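Local atomic coordinates of D-alanyl-D-alanine carboxypeptidase (Penicillin binding protein) family protein (PDB entry 6OSU), a protein that probably trims the terminal D-alanine from peptidoglycan precursor peptides, as a serine-type D-Ala-D-Ala carboxypeptidase of the peptidase S11 family. Residues 37-41 with 52-56; 44-49 with 364-368; 155-161 with 173-179. All coordinates share one frame. Residue numbers count along the deposited sequence, not the author numbering.

Interaction 1: 37-41 with 52-56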
loop_
_atom_site.group_PDB
_atom_site.type_symbol
_atom_site.label_atom_id
_atom_site.label_comp_id
_atom_site.label_asym_id
_atom_site.label_seq_id
_atom_site.Cartn_x
_atom_site.Cartn_y
_atom_site.Cartn_z
ATOM N N ALA A 37 18.301 6.230 1.983
ATOM C CA ALA A 37 17.102 6.967 2.344
ATOM C C ALA A 37 17.043 7.123 3.861
ATOM O O ALA A 37 17.315 6.167 4.594
ATOM C CB ALA A 37 15.848 6.257 1.841
ATOM N N PRO A 38 16.720 8.315 4.362
ATOM C CA PRO A 38 16.602 8.491 5.818
ATOM C C PRO A 38 15.515 7.641 6.462
ATOM O O PRO A 38 15.571 7.423 7.679
ATOM C CB PRO A 38 16.306 9.989 5.969
ATOM C CG PRO A 38 15.869 10.452 4.609
ATOM C CD PRO A 38 16.582 9.582 3.629
ATOM N N ALA A 39 14.534 7.153 5.702
ATOM C CA ALA A 39 13.472 6.338 6.274
ATOM C C ALA A 39 12.812 5.511 5.180
ATOM O O ALA A 39 12.685 5.960 4.039
ATOM C CB ALA A 39 12.422 7.203 6.981
ATOM N N TRP A 40 12.389 4.301 5.546
ATOM C CA TRP A 40 11.627 3.456 4.635
ATOM C C TRP A 40 10.915 2.370 5.427
ATOM O O TRP A 40 11.237 2.107 6.588
ATOM C CB TRP A 40 12.512 2.823 3.553
ATOM C CG TRP A 40 13.345 1.663 4.025
ATOM C CD1 TRP A 40 12.922 0.382 4.251
ATOM C CD2 TRP A 40 14.750 1.674 4.305
ATOM N NE1 TRP A 40 13.972 -0.397 4.667
ATOM C CE2 TRP A 40 15.106 0.370 4.707
ATOM C CE3 TRP A 40 15.740 2.659 4.261
ATOM C CZ2 TRP A 40 16.409 0.027 5.060
ATOM C CZ3 TRP A 40 17.035 2.315 4.612
ATOM C CH2 TRP A 40 17.356 1.011 5.007
ATOM N N VAL A 41 9.950 1.731 4.768
ATOM C CA VAL A 41 9.256 0.572 5.318
ATOM C C VAL A 41 8.721 -0.259 4.160
ATOM O O VAL A 41 8.312 0.280 3.129
ATOM C CB VAL A 41 8.124 0.983 6.286
ATOM C CG1 VAL A 41 6.968 1.617 5.528
ATOM C CG2 VAL A 41 7.645 -0.224 7.097
ATOM N N SER A 52 10.933 -5.167 6.191
ATOM C CA SER A 52 12.116 -4.328 6.065
ATOM C C SER A 52 11.729 -2.904 6.432
ATOM O O SER A 52 10.675 -2.422 6.008
ATOM C CB SER A 52 12.684 -4.384 4.641
ATOM O OG SER A 52 13.798 -3.517 4.496
ATOM N N GLU A 53 12.571 -2.243 7.225
ATOM C CA GLU A 53 12.302 -0.857 7.589
ATOM C C GLU A 53 13.533 -0.249 8.240
ATOM O O GLU A 53 14.332 -0.951 8.867
ATOM C CB GLU A 53 11.096 -0.742 8.535
ATOM C CG GLU A 53 11.277 -1.402 9.901
ATOM C CD GLU A 53 11.915 -0.481 10.930
ATOM O OE1 GLU A 53 12.316 -0.974 12.004
ATOM O OE2 GLU A 53 12.021 0.734 10.670
ATOM N N LYS A 54 13.670 1.066 8.082
ATOM C CA LYS A 54 14.602 1.868 8.866
ATOM C C LYS A 54 13.907 3.163 9.250
ATOM O O LYS A 54 13.293 3.814 8.398
ATOM C CB LYS A 54 15.902 2.176 8.107
ATOM C CG LYS A 54 16.859 3.067 8.901
ATOM C CD LYS A 54 18.240 3.185 8.253
ATOM C CE LYS A 54 18.292 4.290 7.205
ATOM N NZ LYS A 54 19.673 4.480 6.672
ATOM N N ASN A 55 13.996 3.523 10.533
ATOM C CA ASN A 55 13.457 4.786 11.043
ATOM C C ASN A 55 11.980 4.944 10.696
ATOM O O ASN A 55 11.496 6.048 10.439
ATOM C CB ASN A 55 14.266 5.974 10.514
ATOM C CG ASN A 55 15.699 5.967 10.998
ATOM O OD1 ASN A 55 15.965 5.754 12.182
ATOM N ND2 ASN A 55 16.632 6.200 10.081
ATOM N N MET A 56 11.247 3.826 10.690
ATOM C CA MET A 56 9.886 3.840 10.166
ATOM C C MET A 56 8.931 4.690 10.992
ATOM O O MET A 56 7.825 4.972 10.520
ATOM C CB MET A 56 9.338 2.414 10.058
ATOM C CG MET A 56 9.035 1.750 11.389
ATOM S SD MET A 56 8.178 0.175 11.185
ATOM C CE MET A 56 8.064 -0.371 12.887
#
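Two backbone hydrogen bonds join these segments of an antiparallel beta hairpin: Trp40 N gives to Lys54 O and Lys54 N to Trp40 O, each at 3.0 Å, so Trp40 and Lys54 form a hydrogen-bonded pair. The next pair, Val41 with Glu53, is non-hydrogen-bonded, and its CA atoms stand 4.1 Å apart. Side chains add two more bonds. The indole NE1 of Trp40 donates to Ser52 OG at 3.1 Å, a bond that pays for burying two polar groups, and Asn55 ND2 reaches Pro38 O at 2.9 Å, where the strands have given way to loop. Asn55 turns with positive phi, a conformation asparagine tolerates well, and beyond it Met56 N is bonded to Glu53 OE2 at 3.2 Å.

Strand 50-54 is an edge strand of the five-stranded antiparallel sheet in the penicillin-binding domain; 39-44 is its inner neighbour, paired on its other side with strand 298-307. The two faces of the hairpin differ. On that of Val41 and Glu53, Val41 CG2 packs 4.1 Å from Met56 SD, and helix 176-189 covers the valine through Ala176 and Ala180. On the other, Trp40 touches Val304 and Leu320 of helix 310-327, while the aliphatic part of Lys54 covers the ring in a CH-pi contact: Lys54 CB sits 3.5 Å from the centroid of the Trp40 six-membered ring, almost on its normal.

Interaction 2: 44-49 with 364-368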
loop_
_atom_site.group_PDB
_atom_site.type_symbol
_atom_site.label_atom_id
_atom_site.label_comp_id
_atom_site.label_asym_id
_atom_site.label_seq_id
_atom_site.Cartn_x
_atom_site.Cartn_y
_atom_site.Cartn_z
ATOM N N ASP A 44 3.857 -6.337 3.925
ATOM C CA ASP A 44 2.998 -7.230 3.161
ATOM C C ASP A 44 1.539 -6.829 3.339
ATOM O O ASP A 44 1.107 -6.457 4.433
ATOM C CB ASP A 44 3.206 -8.685 3.588
ATOM C CG ASP A 44 2.256 -9.638 2.887
ATOM O OD1 ASP A 44 1.169 -9.912 3.437
ATOM O OD2 ASP A 44 2.586 -10.095 1.771
ATOM N N TYR A 45 0.777 -6.908 2.249
ATOM C CA TYR A 45 -0.570 -6.349 2.250
ATOM C C TYR A 45 -1.537 -7.214 3.049
ATOM O O TYR A 45 -2.318 -6.701 3.858
ATOM C CB TYR A 45 -1.064 -6.171 0.814
ATOM C CG TYR A 45 -2.549 -5.919 0.728
ATOM C CD1 TYR A 45 -3.100 -4.733 1.197
ATOM C CD2 TYR A 45 -3.403 -6.871 0.184
ATOM C CE1 TYR A 45 -4.459 -4.503 1.130
ATOM C CE2 TYR A 45 -4.763 -6.649 0.109
ATOM C CZ TYR A 45 -5.285 -5.464 0.582
ATOM O OH TYR A 45 -6.638 -5.241 0.510
ATOM N N ARG A 46 -1.504 -8.530 2.838
ATOM C CA ARG A 46 -2.509 -9.388 3.457
ATOM C C ARG A 46 -2.227 -9.632 4.936
ATOM O O ARG A 46 -3.162 -9.707 5.741
ATOM C CB ARG A 46 -2.606 -10.711 2.696
ATOM C CG ARG A 46 -3.356 -10.590 1.377
ATOM C CD ARG A 46 -3.431 -11.915 0.643
ATOM N NE ARG A 46 -2.111 -12.399 0.251
ATOM C CZ ARG A 46 -1.905 -13.490 -0.481
ATOM N NH1 ARG A 46 -2.936 -14.213 -0.904
ATOM N NH2 ARG A 46 -0.670 -13.863 -0.791
ATOM N N THR A 47 -0.959 -9.755 5.322
ATOM C CA THR A 47 -0.638 -10.013 6.719
ATOM C C THR A 47 -0.400 -8.744 7.521
ATOM O O THR A 47 -0.452 -8.790 8.756
ATOM C CB THR A 47 0.609 -10.897 6.839
ATOM O OG1 THR A 47 1.734 -10.207 6.279
ATOM C CG2 THR A 47 0.414 -12.226 6.117
ATOM N N GLY A 48 -0.140 -7.619 6.857
ATOM C CA GLY A 48 0.318 -6.437 7.549
ATOM C C GLY A 48 1.724 -6.533 8.095
ATOM O O GLY A 48 2.200 -5.569 8.707
ATOM N N ASP A 49 2.408 -7.657 7.884
ATOM C CA ASP A 49 3.751 -7.847 8.410
ATOM C C ASP A 49 4.747 -6.899 7.753
ATOM O O ASP A 49 4.680 -6.626 6.550
ATOM C CB ASP A 49 4.206 -9.290 8.196
ATOM C CG ASP A 49 3.475 -10.270 9.091
ATOM O OD1 ASP A 49 2.783 -9.821 10.032
ATOM O OD2 ASP A 49 3.593 -11.490 8.846
ATOM N N ILE A 364 -2.588 -18.096 12.521
ATOM C CA ILE A 364 -1.235 -17.575 12.366
ATOM C C ILE A 364 -0.975 -17.537 10.867
ATOM O O ILE A 364 -0.618 -18.553 10.256
ATOM C CB ILE A 364 -0.182 -18.407 13.102
ATOM C CG1 ILE A 364 -0.458 -18.416 14.607
ATOM C CG2 ILE A 364 1.207 -17.835 12.842
ATOM C CD1 ILE A 364 0.621 -19.123 15.415
ATOM N N TYR A 365 -1.189 -16.373 10.267
ATOM C CA TYR A 365 -0.957 -16.136 8.848
ATOM C C TYR A 365 0.146 -15.093 8.762
ATOM O O TYR A 365 -0.076 -13.924 9.097
ATOM C CB TYR A 365 -2.241 -15.673 8.161
ATOM C CG TYR A 365 -2.150 -15.533 6.659
ATOM C CD1 TYR A 365 -1.796 -16.614 5.857
ATOM C CD2 TYR A 365 -2.443 -14.325 6.039
ATOM C CE1 TYR A 365 -1.720 -16.485 4.477
ATOM C CE2 TYR A 365 -2.371 -14.187 4.668
ATOM C CZ TYR A 365 -2.011 -15.267 3.890
ATOM O OH TYR A 365 -1.938 -15.122 2.523
ATOM N N LYS A 366 1.339 -15.515 8.335
ATOM C CA LYS A 366 2.535 -14.700 8.481
ATOM C C LYS A 366 3.323 -14.638 7.177
ATOM O O LYS A 366 3.318 -15.578 6.376
ATOM C CB LYS A 366 3.424 -15.248 9.613
ATOM C CG LYS A 366 4.429 -14.252 10.171
ATOM C CD LYS A 366 5.237 -14.857 11.313
ATOM C CE LYS A 366 6.521 -14.071 11.580
ATOM N NZ LYS A 366 6.296 -12.816 12.358
ATOM N N THR A 367 3.997 -13.509 6.975
ATOM C CA THR A 367 4.940 -13.340 5.873
ATOM C C THR A 367 6.325 -13.745 6.368
ATOM O O THR A 367 6.903 -13.078 7.232
ATOM C CB THR A 367 4.931 -11.898 5.372
ATOM O OG1 THR A 367 3.618 -11.559 4.908
ATOM C CG2 THR A 367 5.929 -11.716 4.238
ATOM N N VAL A 368 6.854 -14.839 5.829
ATOM C CA VAL A 368 8.115 -15.404 6.307
ATOM C C VAL A 368 9.032 -15.623 5.110
ATOM O O VAL A 368 8.572 -15.701 3.961
ATOM C CB VAL A 368 7.888 -16.723 7.084
ATOM C CG1 VAL A 368 7.047 -16.471 8.328
ATOM C CG2 VAL A 368 7.224 -17.757 6.194
#
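Tyr365, Thr367 and Thr47, with Asp49 close behind, make most of this meeting between the carboxypeptidase domain and the C-terminal domain. The turn between strands 39-44 and 50-54 faces strand 364-369. It is shaped from within: Asp44 OD1 accepts from Thr47 N at 2.8 Å, an Asx motif, and Thr47 OG1 accepts from Asp49 N at 3.1 Å, an ST turn, with Gly48 supplying the positive phi. Thus held, Asp49 OD2 receives Thr367 N at 2.8 Å in a nearly straight hydrogen bond. Thr367 OG1 comes within 2.7 Å of Thr47 OG1 and is hydrogen-bonded to Asn330 OD1, while Asn330 ND2 bonds to Asp44 OD1. The methyl of Thr47 serves the apolar side, with CG2 3.5 Å from Tyr365 CD2. Tyr365 OH lies over the Arg46 guanidinium, 3.4 Å from Arg46 CZ, while that arginine makes a salt bridge to Glu298. This contact therefore relies largely on directional polar contacts, its apolar packing coming chiefly from Tyr365 against the Thr47 methyl.

Interaction 3: 155-161 with 173-179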
loop_
_atom_site.group_PDB
_atom_site.type_symbol
_atom_site.label_atom_id
_atom_site.label_comp_id
_atom_site.label_asym_id
_atom_site.label_seq_id
_atom_site.Cartn_x
_atom_site.Cartn_y
_atom_site.Cartn_z
ATOM N N GLY A 155 -5.298 4.728 12.704
ATOM C CA GLY A 155 -4.185 4.352 13.547
ATOM C C GLY A 155 -2.875 5.015 13.192
ATOM O O GLY A 155 -1.824 4.556 13.658
ATOM N N MET A 156 -2.901 6.063 12.375
ATOM C CA MET A 156 -1.712 6.840 12.036
ATOM C C MET A 156 -1.467 7.828 13.170
ATOM O O MET A 156 -1.892 8.984 13.124
ATOM C CB MET A 156 -1.896 7.545 10.698
ATOM C CG MET A 156 -2.402 6.641 9.582
ATOM S SD MET A 156 -2.909 7.564 8.119
ATOM C CE MET A 156 -1.383 8.412 7.720
ATOM N N ASN A 157 -0.771 7.364 14.204
ATOM C CA ASN A 157 -0.601 8.137 15.426
ATOM C C ASN A 157 0.557 9.122 15.365
ATOM O O ASN A 157 0.727 9.911 16.301
ATOM C CB ASN A 157 -0.402 7.195 16.618
ATOM C CG ASN A 157 -1.615 6.328 16.880
ATOM O OD1 ASN A 157 -1.552 5.106 16.766
ATOM N ND2 ASN A 157 -2.728 6.959 17.237
ATOM N N ASN A 158 1.356 9.097 14.303
ATOM C CA ASN A 158 2.448 10.052 14.172
ATOM C C ASN A 158 2.300 10.830 12.874
ATOM O O ASN A 158 3.240 10.913 12.077
ATOM C CB ASN A 158 3.797 9.336 14.233
ATOM C CG ASN A 158 4.045 8.680 15.575
ATOM O OD1 ASN A 158 3.928 9.319 16.621
ATOM N ND2 ASN A 158 4.378 7.396 15.554
ATOM N N THR A 159 1.119 11.404 12.662
ATOM C CA THR A 159 0.782 12.066 11.410
ATOM C C THR A 159 -0.067 13.287 11.709
ATOM O O THR A 159 -1.022 13.205 12.483
ATOM C CB THR A 159 0.026 11.115 10.475
ATOM O OG1 THR A 159 0.944 10.171 9.918
ATOM C CG2 THR A 159 -0.652 11.877 9.347
ATOM N N HIS A 160 0.291 14.418 11.105
ATOM C CA HIS A 160 -0.517 15.626 11.219
ATOM C C HIS A 160 -0.400 16.407 9.923
ATOM O O HIS A 160 0.703 16.805 9.536
ATOM C CB HIS A 160 -0.083 16.487 12.404
ATOM C CG HIS A 160 -0.948 17.688 12.613
ATOM N ND1 HIS A 160 -2.155 17.628 13.274
ATOM C CD2 HIS A 160 -0.800 18.974 12.216
ATOM C CE1 HIS A 160 -2.705 18.829 13.291
ATOM N NE2 HIS A 160 -1.904 19.664 12.655
ATOM N N PHE A 161 -1.532 16.630 9.265
ATOM C CA PHE A 161 -1.580 17.374 8.016
ATOM C C PHE A 161 -1.923 18.834 8.282
ATOM O O PHE A 161 -2.743 19.143 9.150
ATOM C CB PHE A 161 -2.602 16.754 7.064
ATOM C CG PHE A 161 -2.286 15.338 6.682
ATOM C CD1 PHE A 161 -1.197 15.053 5.872
ATOM C CD2 PHE A 161 -3.073 14.291 7.127
ATOM C CE1 PHE A 161 -0.900 13.753 5.512
ATOM C CE2 PHE A 161 -2.785 12.987 6.771
ATOM C CZ PHE A 161 -1.696 12.716 5.960
ATOM N N TYR A 173 3.646 16.629 9.311
ATOM C CA TYR A 173 4.534 15.474 9.374
ATOM C C TYR A 173 3.753 14.180 9.209
ATOM O O TYR A 173 2.531 14.136 9.377
ATOM C CB TYR A 173 5.328 15.435 10.686
ATOM C CG TYR A 173 4.476 15.446 11.934
ATOM C CD1 TYR A 173 3.893 14.280 12.415
ATOM C CD2 TYR A 173 4.264 16.623 12.639
ATOM C CE1 TYR A 173 3.115 14.288 13.556
ATOM C CE2 TYR A 173 3.489 16.642 13.781
ATOM C CZ TYR A 173 2.918 15.471 14.237
ATOM O OH TYR A 173 2.147 15.485 15.377
ATOM N N THR A 174 4.494 13.128 8.878
ATOM C CA THR A 174 4.005 11.759 8.881
ATOM C C THR A 174 5.213 10.847 9.048
ATOM O O THR A 174 6.339 11.315 9.242
ATOM C CB THR A 174 3.228 11.423 7.605
ATOM O OG1 THR A 174 2.704 10.095 7.712
ATOM C CG2 THR A 174 4.139 11.499 6.385
ATOM N N THR A 175 4.976 9.538 8.985
ATOM C CA THR A 175 6.046 8.556 9.071
ATOM C C THR A 175 5.856 7.520 7.973
ATOM O O THR A 175 4.770 7.376 7.407
ATOM C CB THR A 175 6.098 7.854 10.444
ATOM O OG1 THR A 175 4.986 6.958 10.574
ATOM C CG2 THR A 175 6.068 8.871 11.575
ATOM N N ALA A 176 6.936 6.797 7.672
ATOM C CA ALA A 176 6.847 5.736 6.674
ATOM C C ALA A 176 5.880 4.650 7.122
ATOM O O ALA A 176 5.131 4.102 6.307
ATOM C CB ALA A 176 8.235 5.152 6.399
ATOM N N HIS A 177 5.870 4.339 8.419
ATOM C CA HIS A 177 4.930 3.352 8.941
ATOM C C HIS A 177 3.494 3.847 8.811
ATOM O O HIS A 177 2.604 3.101 8.384
ATOM C CB HIS A 177 5.264 3.036 10.400
ATOM C CG HIS A 177 4.440 1.933 10.989
ATOM N ND1 HIS A 177 4.399 1.680 12.343
ATOM C CD2 HIS A 177 3.633 1.012 10.410
ATOM C CE1 HIS A 177 3.598 0.655 12.574
ATOM N NE2 HIS A 177 3.120 0.232 11.418
ATOM N N ASP A 178 3.249 5.109 9.172
ATOM C CA ASP A 178 1.899 5.653 9.076
ATOM C C ASP A 178 1.413 5.676 7.633
ATOM O O ASP A 178 0.236 5.409 7.361
ATOM C CB ASP A 178 1.851 7.057 9.674
ATOM C CG ASP A 178 1.629 7.046 11.177
ATOM O OD1 ASP A 178 1.740 5.963 11.795
ATOM O OD2 ASP A 178 1.329 8.122 11.737
ATOM N N MET A 179 2.306 5.991 6.689
ATOM C CA MET A 179 1.904 6.037 5.288
ATOM C C MET A 179 1.640 4.644 4.732
ATOM O O MET A 179 0.777 4.480 3.862
ATOM C CB MET A 179 2.964 6.763 4.463
ATOM C CG MET A 179 2.812 8.275 4.496
ATOM S SD MET A 179 1.307 8.788 3.645
ATOM C CE MET A 179 1.039 10.413 4.358
HETATM O O HOH W 1 1.398 5.029 14.241
HETATM O O HOH W 2 4.198 5.664 12.930
#
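An N-capped helix start and the loop before it meet here, near the predicted active site: the Met179 side chain is about 8 Å from that of Lys278, a predicted substrate-binding residue. Gly155, with positive phi, closes helix 140-154 in a Schellman motif, and the chain then passes alongside the start of helix 176-189. Thr175 is the N-cap, its OG1 accepting from Asp178 N at 2.9 Å. Asp178 OD2 accepts from Asn158 N at 2.7 Å and Thr159 OG1 at 2.8 Å, while OD1 is reached by two waters that also bind Asn157 N and Asn158 ND2; Asn158 OD1 is hydrogen-bonded to Arg59. A single antiparallel bridge follows, with His160 N to Tyr173 O at 2.8 Å and Tyr173 N to His160 O at 3.0 Å; His160 CB rests over the Tyr173 ring in a CH-pi contact. Phe161 CZ touches Met179 CE at 3.9 Å. The buried Asp178 carboxylate, stabilised by backbone NH, hydroxyl and water donors, thus ties the loop to the helix start.

From the N terminus, interaction 1 comes first: it closes the short hairpin of strands 39-44 and 50-54. The turn of that hairpin, 44-49, then becomes the near side of interaction 2, whose partner 364-368 lies more than 300 residues on, so these two contacts cross along the chain. Interaction 3 opens after interaction 1 has closed, pinches off an 11-residue loop before helix 176-189, and is nested inside the long loop that interaction 2 closes. Interactions 1 and 3 touch directly: Met56 O is 2.9 Å from His177 N, a probable hydrogen bond, and Val41 packs on Ala176. Together they join sheet to helix within the carboxypeptidase domain, while interaction 2 ties that domain to the C-terminal one.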